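Local coordinates for protein MgGH51 (Meripilus giganteus, PDB 6ZPV) that acts as a GH51 alpha-L-arabinofuranosidase, probably releasing terminal alpha-L-arabinofuranosyl residues from arabinose-containing plant polysaccharides, at residues Asn231-Gln236 and Arg257-Trp261; Leu271-Leu275 and Gln315-Val319; Ser299-Leu305 and Tyr361-Phe366; Leu343-Gly349 and Ile377-Thr382. All blocks are in the same frame, centred on the assembly; numbering follows the deposited sequence.

Contact 1: Asn231-Gln236 and Arg257-Trp261; sequences NNLEGQ and RVGDW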
# COMPACT_ATOMS: atom_id res chain seq x y z
N ASN A 231 8.00 7.82 -4.09
CA ASN A 231 7.91 8.96 -5.00
C ASN A 231 6.60 9.71 -4.83
O ASN A 231 6.57 10.94 -5.02
CB ASN A 231 8.03 8.52 -6.44
CG ASN A 231 9.44 8.24 -6.89
OD1 ASN A 231 10.37 8.24 -6.06
ND2 ASN A 231 9.66 8.10 -8.19
N ASN A 232 5.50 9.02 -4.52
CA ASN A 232 4.19 9.71 -4.44
C ASN A 232 4.13 10.74 -3.31
O ASN A 232 3.21 11.56 -3.30
CB ASN A 232 3.05 8.71 -4.28
CG ASN A 232 1.75 9.17 -4.89
OD1 ASN A 232 1.74 9.58 -6.07
ND2 ASN A 232 0.68 9.17 -4.09
N LEU A 233 5.07 10.73 -2.37
CA LEU A 233 5.18 11.81 -1.37
C LEU A 233 5.59 13.12 -2.00
O LEU A 233 5.22 14.22 -1.53
CB LEU A 233 6.27 11.40 -0.36
CG LEU A 233 6.68 12.44 0.71
CD1 LEU A 233 5.60 12.60 1.78
CD2 LEU A 233 8.00 12.01 1.34
N GLU A 234 6.51 13.05 -2.98
CA GLU A 234 7.35 14.17 -3.37
C GLU A 234 6.67 15.22 -4.22
O GLU A 234 7.04 16.42 -4.14
CB GLU A 234 8.63 13.67 -4.03
CG GLU A 234 9.56 12.97 -3.03
CD GLU A 234 10.72 12.30 -3.71
OE1 GLU A 234 11.82 13.02 -3.82
OE2 GLU A 234 10.63 11.14 -4.13
N GLY A 235 5.73 14.79 -5.08
CA GLY A 235 5.24 15.71 -6.13
C GLY A 235 6.20 15.88 -7.25
O GLY A 235 7.38 15.54 -7.14
N GLN A 236 5.71 16.46 -8.33
CA GLN A 236 6.55 16.88 -9.46
C GLN A 236 7.16 18.28 -9.21
O GLN A 236 8.19 18.60 -9.80
CB GLN A 236 5.72 16.83 -10.74
CG GLN A 236 6.49 17.14 -11.97
CD GLN A 236 7.61 16.15 -12.27
OE1 GLN A 236 7.54 14.93 -11.96
NE2 GLN A 236 8.69 16.67 -12.85
N ARG A 257 -4.92 15.42 -5.64
CA ARG A 257 -3.69 15.90 -6.22
C ARG A 257 -3.30 14.93 -7.32
O ARG A 257 -3.58 13.72 -7.25
CB ARG A 257 -2.55 16.03 -5.19
CG ARG A 257 -2.27 14.79 -4.35
CD ARG A 257 -1.08 14.98 -3.44
NE ARG A 257 0.20 14.94 -4.15
CZ ARG A 257 0.97 13.88 -4.26
NH1 ARG A 257 0.62 12.68 -3.82
NH2 ARG A 257 2.15 14.02 -4.86
N VAL A 258 -2.58 15.45 -8.30
CA VAL A 258 -1.91 14.62 -9.29
C VAL A 258 -0.71 13.98 -8.62
O VAL A 258 0.16 14.69 -8.14
CB VAL A 258 -1.53 15.42 -10.53
CG1 VAL A 258 -0.77 14.53 -11.51
CG2 VAL A 258 -2.78 16.05 -11.19
N GLY A 259 -0.69 12.65 -8.59
CA GLY A 259 0.42 11.92 -8.00
C GLY A 259 1.55 11.71 -9.00
O GLY A 259 1.59 12.34 -10.06
N ASP A 260 2.44 10.81 -8.66
CA ASP A 260 3.68 10.66 -9.42
C ASP A 260 3.66 9.44 -10.35
O ASP A 260 4.71 9.10 -10.87
CB ASP A 260 4.79 10.83 -8.36
CG ASP A 260 4.73 12.32 -7.65
OD1 ASP A 260 4.85 13.39 -8.49
OD2 ASP A 260 4.39 12.47 -6.31
N TRP A 261 2.48 8.88 -10.60
CA TRP A 261 2.31 7.63 -11.36
C TRP A 261 1.26 7.74 -12.45
O TRP A 261 0.75 6.73 -12.92
CB TRP A 261 2.10 6.44 -10.38
CG TRP A 261 3.28 6.25 -9.49
CD1 TRP A 261 3.39 6.56 -8.18
CD2 TRP A 261 4.59 5.80 -9.91
NE1 TRP A 261 4.64 6.30 -7.73
CE2 TRP A 261 5.41 5.84 -8.76
CE3 TRP A 261 5.13 5.33 -11.11
CZ2 TRP A 261 6.74 5.43 -8.78
CZ3 TRP A 261 6.45 4.92 -11.13
CH2 TRP A 261 7.25 4.97 -9.96
O HOH W 1 7.45 8.74 -10.02
O HOH W 2 6.15 13.15 -10.71
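Asp260 and Arg257 together grip the turn Asn231-Gln236, a worked example of loop polarity met by side chains and waters. OD2 of Asp260 takes two donors from opposite faces of its carboxylate plane: Gly235 N, whose bond to OD2 is 2.9 Å long, and Arg257 NH2, a salt bridge of 3.1 Å to the same oxygen. The other carboxylate oxygen, OD1, receives a hydrogen from a water that also donates to Gln236 OE1. A bend at chi3 (-75°) turns the Arg257 guanidinium to the carbonyl of Asn232, NH1 lying 2.9 Å from Asn232 O in the carbonyl plane; NH2 adds a weak second bond and also donates to Thr240 O. The amide of Asn232 supplies an acceptor in turn: OD1 takes Asp260 N at 3.0 Å, almost straight (163°), and ND2 is held by Asn265. A second water accepts from Asn231 ND2 and donates to Asp260 O. Beside it, the amide of Asn231 runs nearly parallel to the Trp261 ring plane, with ND2 4.0 Å from Trp261 CZ2. Glu23 accepts both Trp261 NE1 and Asn232 N. The contact thus fastens the loop that follows strand 224-227 of the parallel barrel sheet to strand 257-258, which pairs antiparallel with strand 264-265.

Contact 2: Leu271-Leu275 and Gln315-Val319; sequences LLEYL and QINFV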
# COMPACT_ATOMS: atom_id res chain seq x y z
N LEU A 271 -4.66 10.65 5.96
CA LEU A 271 -3.85 10.33 7.14
C LEU A 271 -4.67 9.56 8.18
O LEU A 271 -4.12 8.62 8.78
CB LEU A 271 -3.21 11.61 7.69
CG LEU A 271 -2.27 11.45 8.88
CD1 LEU A 271 -1.19 10.39 8.65
CD2 LEU A 271 -1.60 12.76 9.21
N LEU A 272 -5.92 9.97 8.48
CA LEU A 272 -6.64 9.25 9.54
C LEU A 272 -6.99 7.84 9.08
O LEU A 272 -7.04 6.93 9.93
CB LEU A 272 -7.87 10.01 9.99
CG LEU A 272 -8.53 9.51 11.25
CD1 LEU A 272 -7.60 9.51 12.47
CD2 LEU A 272 -9.76 10.34 11.57
N GLU A 273 -7.32 7.62 7.81
CA GLU A 273 -7.62 6.26 7.33
C GLU A 273 -6.40 5.36 7.45
O GLU A 273 -6.51 4.19 7.87
CB GLU A 273 -8.17 6.28 5.92
CG GLU A 273 -9.54 6.98 5.76
CD GLU A 273 -9.55 8.48 5.75
OE1 GLU A 273 -8.47 9.05 5.42
OE2 GLU A 273 -10.60 9.09 6.00
N TYR A 274 -5.22 5.89 7.12
CA TYR A 274 -3.97 5.12 7.34
C TYR A 274 -3.84 4.74 8.82
O TYR A 274 -3.61 3.57 9.14
CB TYR A 274 -2.75 5.95 6.86
CG TYR A 274 -2.50 6.05 5.39
CD1 TYR A 274 -2.09 4.93 4.67
CD2 TYR A 274 -2.57 7.26 4.70
CE1 TYR A 274 -1.72 5.01 3.33
CE2 TYR A 274 -2.24 7.34 3.36
CZ TYR A 274 -1.82 6.22 2.67
OH TYR A 274 -1.41 6.26 1.35
N LEU A 275 -3.92 5.74 9.69
CA LEU A 275 -3.68 5.49 11.11
C LEU A 275 -4.69 4.50 11.70
O LEU A 275 -4.28 3.62 12.49
CB LEU A 275 -3.71 6.82 11.89
CG LEU A 275 -2.62 7.81 11.51
CD1 LEU A 275 -2.89 9.18 12.11
CD2 LEU A 275 -1.25 7.30 11.94
N GLN A 315 1.71 17.81 10.88
CA GLN A 315 1.41 16.42 10.51
C GLN A 315 1.64 15.45 11.68
O GLN A 315 0.82 14.60 11.96
CB GLN A 315 2.30 16.07 9.30
CG GLN A 315 2.08 14.66 8.77
CD GLN A 315 2.99 14.36 7.59
OE1 GLN A 315 3.37 15.27 6.84
NE2 GLN A 315 3.34 13.06 7.41
N ILE A 316 2.79 15.62 12.32
CA ILE A 316 3.12 14.76 13.47
C ILE A 316 2.18 15.03 14.65
O ILE A 316 1.69 14.08 15.29
CB ILE A 316 4.60 14.89 13.83
CG1 ILE A 316 5.49 14.38 12.69
CG2 ILE A 316 4.89 14.17 15.15
CD1 ILE A 316 6.95 14.78 12.79
N ASN A 317 1.86 16.30 14.90
CA ASN A 317 0.90 16.60 15.98
C ASN A 317 -0.46 15.98 15.71
O ASN A 317 -1.14 15.56 16.64
CB ASN A 317 0.78 18.12 16.20
CG ASN A 317 1.89 18.67 17.08
OD1 ASN A 317 2.43 17.91 17.89
ND2 ASN A 317 2.16 19.98 16.90
N PHE A 318 -0.91 15.92 14.47
CA PHE A 318 -2.16 15.24 14.16
C PHE A 318 -2.08 13.80 14.70
O PHE A 318 -3.09 13.27 15.23
CB PHE A 318 -2.47 15.24 12.66
CG PHE A 318 -3.79 14.59 12.35
CD1 PHE A 318 -4.97 15.28 12.49
CD2 PHE A 318 -3.87 13.24 11.96
CE1 PHE A 318 -6.19 14.72 12.21
CE2 PHE A 318 -5.10 12.67 11.66
CZ PHE A 318 -6.26 13.41 11.80
N VAL A 319 -0.97 13.11 14.50
CA VAL A 319 -0.80 11.70 14.87
C VAL A 319 -0.76 11.54 16.39
O VAL A 319 -1.45 10.65 16.94
CB VAL A 319 0.44 11.09 14.19
CG1 VAL A 319 0.51 9.62 14.53
CG2 VAL A 319 0.44 11.30 12.69
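Leu271, Leu272 and Leu275 receive the Phe318 ring where two helices of the (beta/alpha)8 barrel pack side by side outside its parallel strands, here joined, between these two segments, by apolar side chains. The local axes approach to 11.4 Å and cross at -45°, a separation spanned by long side chains. Along the second segment, Gln315 comes first: its CG lies 4.2 Å from Leu271 CD2, while its extended chain carries NE2 to the carbonyl of Ala288, near the end of strand 284-289. Ile316 and Asn317 turn elsewhere, Ile316 onto Met287 and Phe374. Phe318 then makes the main insertion. With CG anti to the backbone N (chi1 -178°), the ring is swung across to the other helix, where its CD2 meets Leu271 CD2 at 3.6 Å. Leu271 and Phe318 run past each other in opposite senses, whereas Leu272 crosses the phenylalanine at about a right angle and brings CD1 to 4.1 Å from Phe318 CE2. Leu275 CD1 comes to the ring edge, near its plane. Beyond the segments, Trp244 and Leu331 also pack on Phe318. Val319, last in line, sets its two methyls against the two branches of Leu275: CG2 stands 4.0 Å from Leu275 CD1, and CG1 stands 3.9 Å from Leu275 CD2.

Contact 3: Ser299-Leu305 and Tyr361-Phe366; sequences SLAENQL and YRWHDF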
# COMPACT_ATOMS: atom_id res chain seq x y z
N SER A 299 14.93 21.95 -5.31
CA SER A 299 15.08 22.05 -3.85
C SER A 299 14.66 23.44 -3.42
O SER A 299 15.20 24.41 -3.98
CB SER A 299 16.49 21.81 -3.40
OG SER A 299 16.95 20.48 -3.70
N LEU A 300 13.85 23.55 -2.41
CA LEU A 300 13.62 24.87 -1.80
C LEU A 300 14.92 25.40 -1.21
O LEU A 300 15.71 24.62 -0.63
CB LEU A 300 12.57 24.74 -0.72
CG LEU A 300 11.17 24.37 -1.21
CD1 LEU A 300 10.27 24.33 -0.00
CD2 LEU A 300 10.68 25.36 -2.27
N ALA A 301 15.11 26.69 -1.33
CA ALA A 301 16.24 27.35 -0.69
C ALA A 301 16.13 27.20 0.82
O ALA A 301 15.02 27.15 1.40
CB ALA A 301 16.24 28.84 -1.08
N GLU A 302 17.27 27.27 1.52
CA GLU A 302 17.23 27.16 2.96
C GLU A 302 16.29 28.19 3.58
O GLU A 302 15.59 27.87 4.55
CB GLU A 302 18.64 27.19 3.53
CG GLU A 302 18.63 26.91 5.01
CD GLU A 302 19.95 26.63 5.57
OE1 GLU A 302 20.98 26.96 4.92
OE2 GLU A 302 19.96 26.06 6.66
N ASN A 303 16.31 29.41 3.10
CA ASN A 303 15.50 30.50 3.69
C ASN A 303 14.03 30.39 3.32
O ASN A 303 13.26 31.28 3.78
CB ASN A 303 16.12 31.86 3.36
CG ASN A 303 15.98 32.27 1.92
OD1 ASN A 303 15.36 31.60 1.09
ND2 ASN A 303 16.53 33.45 1.61
N GLN A 304 13.62 29.34 2.62
CA GLN A 304 12.19 29.09 2.28
C GLN A 304 11.59 27.94 3.10
O GLN A 304 10.41 27.65 2.96
CB GLN A 304 12.05 28.78 0.74
CG GLN A 304 12.41 29.88 -0.34
CD GLN A 304 12.27 29.36 -1.80
OE1 GLN A 304 13.02 28.41 -2.31
NE2 GLN A 304 11.28 29.93 -2.53
N LEU A 305 12.39 27.23 3.89
CA LEU A 305 11.93 25.98 4.49
C LEU A 305 10.95 26.16 5.64
O LEU A 305 10.17 25.22 5.90
CB LEU A 305 13.10 25.13 5.00
CG LEU A 305 14.11 24.69 3.94
CD1 LEU A 305 15.23 23.90 4.60
CD2 LEU A 305 13.44 23.89 2.85
N TYR A 361 21.38 20.73 4.35
CA TYR A 361 20.68 21.81 5.05
C TYR A 361 19.22 21.46 5.27
O TYR A 361 18.62 21.90 6.24
CB TYR A 361 20.88 23.20 4.41
CG TYR A 361 20.19 23.48 3.09
CD1 TYR A 361 18.81 23.64 3.02
CD2 TYR A 361 20.88 23.64 1.91
CE1 TYR A 361 18.18 23.94 1.81
CE2 TYR A 361 20.28 23.92 0.71
CZ TYR A 361 18.92 24.12 0.66
OH TYR A 361 18.33 24.39 -0.57
N ARG A 362 18.60 20.72 4.33
CA ARG A 362 17.21 20.33 4.51
C ARG A 362 17.06 19.37 5.73
O ARG A 362 16.22 19.61 6.62
CB ARG A 362 16.60 19.75 3.24
CG ARG A 362 16.59 20.75 2.10
CD ARG A 362 15.93 20.24 0.82
NE ARG A 362 16.65 19.13 0.18
CZ ARG A 362 16.28 17.86 0.07
NH1 ARG A 362 15.20 17.39 0.69
NH2 ARG A 362 16.98 17.04 -0.67
N TRP A 363 17.86 18.31 5.73
CA TRP A 363 17.93 17.42 6.90
C TRP A 363 18.26 18.23 8.15
O TRP A 363 17.59 18.05 9.19
CB TRP A 363 19.04 16.37 6.66
CG TRP A 363 19.40 15.57 7.89
CD1 TRP A 363 20.38 15.84 8.78
CD2 TRP A 363 18.72 14.41 8.39
NE1 TRP A 363 20.37 14.96 9.81
CE2 TRP A 363 19.36 14.06 9.58
CE3 TRP A 363 17.62 13.64 7.97
CZ2 TRP A 363 18.97 12.97 10.35
CZ3 TRP A 363 17.24 12.57 8.73
CH2 TRP A 363 17.91 12.23 9.91
N HIS A 364 19.29 19.05 8.14
CA HIS A 364 19.65 19.76 9.37
C HIS A 364 18.47 20.58 9.88
O HIS A 364 18.14 20.51 11.09
CB HIS A 364 20.84 20.67 9.13
CG HIS A 364 21.18 21.49 10.34
ND1 HIS A 364 20.53 22.67 10.66
CD2 HIS A 364 22.00 21.22 11.37
CE1 HIS A 364 21.00 23.14 11.82
NE2 HIS A 364 21.86 22.30 12.25
N ASP A 365 17.85 21.34 9.01
CA ASP A 365 16.84 22.28 9.51
C ASP A 365 15.54 21.53 9.90
O ASP A 365 14.95 21.85 10.92
CB ASP A 365 16.56 23.39 8.48
CG ASP A 365 17.76 24.31 8.25
OD1 ASP A 365 18.80 24.16 8.92
OD2 ASP A 365 17.60 25.24 7.44
N PHE A 366 15.14 20.54 9.10
CA PHE A 366 13.97 19.74 9.48
C PHE A 366 14.23 19.00 10.75
O PHE A 366 13.37 19.06 11.65
CB PHE A 366 13.55 18.77 8.36
CG PHE A 366 12.59 19.32 7.32
CD1 PHE A 366 13.06 20.08 6.26
CD2 PHE A 366 11.25 19.11 7.46
CE1 PHE A 366 12.18 20.61 5.34
CE2 PHE A 366 10.35 19.65 6.54
CZ PHE A 366 10.82 20.37 5.48
O HOH W 3 15.17 26.62 7.72
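The backbone of Ser299-Leu305 passes from an extended run into a short 3-10 turn at 302-304, and Glu302 there comes nearest to helix 361-366, its CA 6.7 Å from Tyr361 CA. Tyr361 illustrates how one aromatic residue can anchor a loop by both its hydroxyl and its ring. OH donates to Leu300 O at 2.6 Å, tilted 27° from the carbonyl plane. Glu302 CB sits over one ring face in a CH-pi contact, 3.9 Å from the Tyr361 centroid, and the glutamate carboxylate continues back over the tyrosine CB with its plane only 17° from the ring. Leu305 CD1 approaches the ring at its edge. A leucine in place of Tyr361 would probably leave Leu300 O without its hydroxyl donor and take the aromatic face from beneath Glu302. Extended beyond CG, Glu302 brings OE2 within 2.6 Å of Asp365 OD2. Asp365 OD1 accepts from His364 ND1 at 2.9 Å, nearly along its C-O axis, and a water donates to OD2. Arg362 NE and Ser299 OG both bond to Ser358 OG. The contact ties the loop leading from strand 284-289 into helix 306-320 to helix 359-373; Ile309 of the former helix packs against Asp365 and Phe366.

Contact 4: Leu343-Gly349 and Ile377-Thr382; sequences LRFVEVG and IRFIAT. With SO4 (sulfate ion), chain R.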
# COMPACT_ATOMS: atom_id res chain seq x y z
N LEU A 343 3.62 6.38 17.19
CA LEU A 343 4.54 6.89 16.13
C LEU A 343 5.95 6.95 16.73
O LEU A 343 6.23 7.80 17.57
CB LEU A 343 4.13 8.26 15.61
CG LEU A 343 5.04 8.86 14.57
CD1 LEU A 343 5.04 8.10 13.27
CD2 LEU A 343 4.68 10.33 14.33
N ARG A 344 6.83 6.07 16.29
CA ARG A 344 8.20 5.99 16.78
C ARG A 344 9.22 6.43 15.74
O ARG A 344 10.38 6.67 16.12
CB ARG A 344 8.55 4.57 17.27
CG ARG A 344 7.65 4.08 18.39
CD ARG A 344 8.24 2.91 19.11
NE ARG A 344 8.38 1.74 18.30
CZ ARG A 344 9.18 0.68 18.51
NH1 ARG A 344 9.14 -0.36 17.70
NH2 ARG A 344 10.02 0.67 19.51
N PHE A 345 8.84 6.44 14.46
CA PHE A 345 9.80 6.59 13.34
C PHE A 345 9.20 7.58 12.31
O PHE A 345 8.07 7.37 11.87
CB PHE A 345 9.98 5.24 12.64
CG PHE A 345 10.50 4.12 13.51
CD1 PHE A 345 11.79 4.12 13.97
CD2 PHE A 345 9.64 3.14 13.93
CE1 PHE A 345 12.24 3.09 14.78
CE2 PHE A 345 10.09 2.15 14.80
CZ PHE A 345 11.39 2.11 15.21
N VAL A 346 10.01 8.55 11.92
CA VAL A 346 9.65 9.50 10.87
C VAL A 346 10.78 9.54 9.85
O VAL A 346 11.97 9.66 10.25
CB VAL A 346 9.31 10.91 11.40
CG1 VAL A 346 9.29 11.94 10.30
CG2 VAL A 346 8.02 10.85 12.19
N GLU A 347 10.42 9.42 8.57
CA GLU A 347 11.42 9.47 7.49
C GLU A 347 11.41 10.86 6.86
O GLU A 347 10.34 11.41 6.55
CB GLU A 347 11.10 8.35 6.47
CG GLU A 347 12.15 8.22 5.38
CD GLU A 347 12.14 6.89 4.66
OE1 GLU A 347 11.31 6.04 4.99
OE2 GLU A 347 13.03 6.73 3.73
N VAL A 348 12.61 11.43 6.67
CA VAL A 348 12.72 12.83 6.23
C VAL A 348 12.93 12.81 4.71
O VAL A 348 14.07 12.64 4.22
CB VAL A 348 13.84 13.53 7.01
CG1 VAL A 348 14.00 14.98 6.54
CG2 VAL A 348 13.54 13.46 8.50
N GLY A 349 11.85 13.00 3.96
CA GLY A 349 11.93 12.98 2.50
C GLY A 349 11.81 11.57 1.93
O GLY A 349 11.40 10.63 2.63
N ILE A 377 11.02 10.70 18.98
CA ILE A 377 10.92 10.11 17.62
C ILE A 377 12.30 9.85 17.03
O ILE A 377 13.21 10.63 17.25
CB ILE A 377 10.07 10.99 16.70
CG1 ILE A 377 8.62 10.97 17.21
CG2 ILE A 377 10.16 10.54 15.25
CD1 ILE A 377 7.70 11.84 16.35
N ARG A 378 12.45 8.72 16.34
CA ARG A 378 13.69 8.43 15.63
C ARG A 378 13.54 8.86 14.17
O ARG A 378 12.66 8.38 13.46
CB ARG A 378 14.05 6.95 15.73
CG ARG A 378 15.47 6.60 15.31
CD ARG A 378 15.74 5.10 15.32
NE ARG A 378 17.17 4.78 15.26
CZ ARG A 378 17.91 4.33 16.25
NH1 ARG A 378 17.43 4.25 17.49
NH2 ARG A 378 19.21 4.05 16.00
N PHE A 379 14.40 9.75 13.71
CA PHE A 379 14.35 10.30 12.36
C PHE A 379 15.27 9.55 11.42
O PHE A 379 16.46 9.32 11.72
CB PHE A 379 14.64 11.81 12.36
CG PHE A 379 13.52 12.59 13.04
CD1 PHE A 379 12.38 12.93 12.31
CD2 PHE A 379 13.55 12.88 14.38
CE1 PHE A 379 11.31 13.56 12.92
CE2 PHE A 379 12.46 13.48 15.00
CZ PHE A 379 11.34 13.81 14.28
N ILE A 380 14.76 9.20 10.24
CA ILE A 380 15.48 8.35 9.26
C ILE A 380 15.89 9.21 8.06
O ILE A 380 15.03 9.86 7.43
CB ILE A 380 14.58 7.19 8.81
CG1 ILE A 380 14.01 6.38 9.96
CG2 ILE A 380 15.31 6.35 7.83
CD1 ILE A 380 12.84 5.53 9.63
N ALA A 381 17.18 9.18 7.73
CA ALA A 381 17.76 9.88 6.59
C ALA A 381 17.63 9.04 5.31
O ALA A 381 17.68 7.79 5.38
CB ALA A 381 19.20 10.23 6.90
N THR A 382 17.58 9.73 4.17
CA THR A 382 17.30 9.06 2.92
C THR A 382 18.40 9.20 1.87
O THR A 382 18.29 8.62 0.78
CB THR A 382 15.99 9.60 2.31
OG1 THR A 382 16.30 10.92 1.86
CG2 THR A 382 14.83 9.55 3.27
S SO4 R . 11.66 -3.02 19.06
O1 SO4 R . 10.84 -2.86 17.84
O2 SO4 R . 11.19 -2.31 20.20
O3 SO4 R . 13.04 -2.50 18.72
O4 SO4 R . 11.81 -4.46 19.24
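Val346 and Phe379 run abreast from neighbouring strands, with Val346 CB 3.7 Å from Phe379 CE1. The phenylalanine ring is further lined by Ile377 CG2 over one face, and that methyl also meets Val346 CG2 at 3.7 Å. Val348 CG2 comes obliquely to the same ring, while Leu343 CD2 touches Ile377 CD1 just ahead of the two strands. On the opposite face of the sheet, Phe345 CB faces Ile380 CD1. Between these layers runs the parallel pairing of a beta-alpha-beta crossover, strand 345-348 through helix 359-373 to strand 378-381, here adjacent strands of the (beta/alpha)8 barrel. Four backbone bonds hold it, among them Ile380 N to Val346 O at 2.8 Å and Arg378 N to Arg344 O at 2.9 Å. Outward, polar groups find partners elsewhere. Glu347, its chain extended, sets OE2 3.4 Å from Thr382 CG2, while OE1 forms a salt bridge with Arg226. A glutamine here would probably leave Arg226 without its opposite charge. Thr382 OG1 bonds to Asp352, and Arg378 NE to Ser396. At the exposed end, Arg344 NE pairs with Glu284, NH1 donates at 3.0 Å to O1 of a sulfate probably from the crystallisation liquor, and NH2 donates to its O2; Ser15 OG also bonds this ion.

How the contacts relate
All four contacts belong to the barrel, yet their chemistry follows their depth. Contacts 2 and 4 are buried, the first apolar between helices, the second a strand pairing with an apolar face round Val346 and Phe379 and a mixed one round Phe345 and Glu347. They meet directly: Ile316 CG2 packs on Ile377 CD1 and Leu343 CD2, so helix 306-320 packs against the beginning of the two strands. Contacts 1 and 3, partly buried, each join a loop to a regular element, a short strand and a helix respectively, through carboxylates, carbonyls and waters, contact 3 also through an aromatic face and a leucine. Contact 3 shares helix 359-373 with contact 4's crossover, Trp363 leaning on Val348 and Ala381. Contact 1 reaches contact 4 through Leu233 and Gly349.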